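Local coordinates for ThiJ/pfpI family protein (Bacillus anthracis, PDB 3EFE) that is of unestablished function but belongs to the DJ-1/PfpI family, whose members include chaperones, proteases and other enzymes, at residues His189-Tyr192 against Asn193-Thr197. Residues are numbered along the deposited sequence; the frame is centred on the assembly and turned at random.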
loop_
_atom_site.group_PDB
_atom_site.type_symbol
_atom_site.label_atom_id
_atom_site.label_comp_id
_atom_site.label_asym_id
_atom_site.label_seq_id
_atom_site.Cartn_x
_atom_site.Cartn_y
_atom_site.Cartn_z
ATOM N N HIS D 189 -10.659 -0.080 16.191
ATOM C CA HIS D 189 -11.591 -1.172 15.807
ATOM C C HIS D 189 -12.518 -0.889 14.604
ATOM O O HIS D 189 -12.702 -1.737 13.732
ATOM C CB HIS D 189 -12.387 -1.703 17.030
ATOM C CG HIS D 189 -11.519 -2.402 18.034
ATOM N ND1 HIS D 189 -10.496 -3.265 17.657
ATOM C CD2 HIS D 189 -11.508 -2.377 19.387
ATOM C CE1 HIS D 189 -9.877 -3.707 18.738
ATOM N NE2 HIS D 189 -10.487 -3.204 19.802
ATOM N N SER D 190 -13.106 0.290 14.575
ATOM C CA SER D 190 -13.943 0.690 13.470
ATOM C C SER D 190 -13.131 0.936 12.173
ATOM O O SER D 190 -13.609 0.624 11.078
ATOM C CB SER D 190 -14.743 1.933 13.880
ATOM O OG SER D 190 -13.854 2.981 14.232
ATOM N N TRP D 191 -11.932 1.510 12.315
ATOM C CA TRP D 191 -10.979 1.680 11.217
ATOM C C TRP D 191 -10.608 0.282 10.639
ATOM O O TRP D 191 -10.708 0.019 9.470
ATOM C CB TRP D 191 -9.710 2.392 11.694
ATOM C CG TRP D 191 -8.703 2.516 10.640
ATOM C CD1 TRP D 191 -8.677 3.446 9.654
ATOM C CD2 TRP D 191 -7.576 1.660 10.389
ATOM N NE1 TRP D 191 -7.629 3.239 8.818
ATOM C CE2 TRP D 191 -6.912 2.171 9.256
ATOM C CE3 TRP D 191 -7.064 0.513 11.007
ATOM C CZ2 TRP D 191 -5.759 1.572 8.720
ATOM C CZ3 TRP D 191 -5.930 -0.058 10.492
ATOM C CH2 TRP D 191 -5.283 0.464 9.368
ATOM N N TYR D 192 -10.248 -0.628 11.517
ATOM C CA TYR D 192 -9.910 -1.982 11.124
ATOM C C TYR D 192 -11.076 -2.617 10.439
ATOM O O TYR D 192 -10.932 -3.172 9.374
ATOM C CB TYR D 192 -9.511 -2.845 12.324
ATOM C CG TYR D 192 -9.231 -4.271 11.891
ATOM C CD1 TYR D 192 -8.166 -4.562 11.045
ATOM C CD2 TYR D 192 -10.082 -5.315 12.264
ATOM C CE1 TYR D 192 -7.938 -5.848 10.625
ATOM C CE2 TYR D 192 -9.850 -6.615 11.835
ATOM C CZ TYR D 192 -8.792 -6.866 11.024
ATOM O OH TYR D 192 -8.555 -8.150 10.654
ATOM N N ASN D 193 -12.240 -2.544 11.049
ATOM C CA ASN D 193 -13.447 -3.187 10.483
ATOM C C ASN D 193 -13.933 -2.622 9.173
ATOM O O ASN D 193 -14.439 -3.366 8.357
ATOM C CB ASN D 193 -14.616 -3.196 11.477
ATOM C CG ASN D 193 -14.433 -4.178 12.641
ATOM O OD1 ASN D 193 -13.743 -5.180 12.558
ATOM N ND2 ASN D 193 -15.115 -3.886 13.731
ATOM N N LEU D 194 -13.810 -1.318 8.978
ATOM C CA LEU D 194 -14.217 -0.652 7.722
ATOM C C LEU D 194 -13.330 -1.162 6.574
ATOM O O LEU D 194 -13.812 -1.603 5.541
ATOM C CB LEU D 194 -14.102 0.870 7.841
ATOM C CG LEU D 194 -14.332 1.726 6.598
ATOM C CD1 LEU D 194 -15.776 1.610 6.088
ATOM C CD2 LEU D 194 -13.868 3.183 6.845
ATOM N N ASN D 195 -12.027 -1.095 6.785
ATOM C CA ASN D 195 -11.089 -1.533 5.804
ATOM C C ASN D 195 -11.201 -3.031 5.480
ATOM O O ASN D 195 -11.111 -3.410 4.346
ATOM C CB ASN D 195 -9.661 -1.128 6.241
ATOM C CG ASN D 195 -9.380 0.341 6.026
ATOM O OD1 ASN D 195 -9.089 0.740 4.919
ATOM N ND2 ASN D 195 -9.471 1.149 7.067
ATOM N N LYS D 196 -11.430 -3.869 6.473
ATOM C CA LYS D 196 -11.522 -5.318 6.329
ATOM C C LYS D 196 -12.849 -5.752 5.664
ATOM O O LYS D 196 -12.911 -6.573 4.748
ATOM C CB LYS D 196 -11.407 -5.932 7.709
ATOM C CG LYS D 196 -11.127 -7.460 7.766
ATOM C CD LYS D 196 -9.707 -7.825 7.218
ATOM C CE LYS D 196 -9.458 -9.295 7.299
ATOM N NZ LYS D 196 -8.145 -9.696 6.662
ATOM N N THR D 197 -13.919 -5.147 6.120
ATOM C CA THR D 197 -15.304 -5.589 5.893
ATOM C C THR D 197 -16.017 -4.754 4.854
ATOM O O THR D 197 -16.967 -5.207 4.254
ATOM C CB THR D 197 -15.964 -5.492 7.311
ATOM O OG1 THR D 197 -15.719 -6.730 8.023
ATOM C CG2 THR D 197 -17.374 -5.057 7.318
#
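W191 lays one face of its indole under the side-chain amide of N195, one turn further along helix 185-197, a helix near the C-terminal end of this DJ-1/PfpI-family chain. ND2 of N195 lies over the five-membered ring, offset toward its rim, 3.3 Å from W191 NE1, and the amide and ring planes are 55° apart. Both nitrogens are donors, so they do not bond to each other; NE1 has a weak hydrogen bond to E27. The ring is packed on L170 and A173 of helix 169-179. One position on, Y192 and K196, again a turn apart, lie side by side and point the same way. Each starts with CG anti to the backbone N (chi1 177° and -165°), and the lysine bends at chi2, bringing its CD to 3.6 Å from Y192 OH. Both polar ends converge on E171, the phenol by a hydrogen bond and the ammonium by a salt bridge, which ties this helix to helix 169-179. L194 packs on I167 of the second subunit. The backbone oxygen of W191 takes two hydrogen bonds from N195: backbone N at 3.2 Å, and, from the opposite face of the carbonyl plane, side-chain ND2 at 2.9 Å.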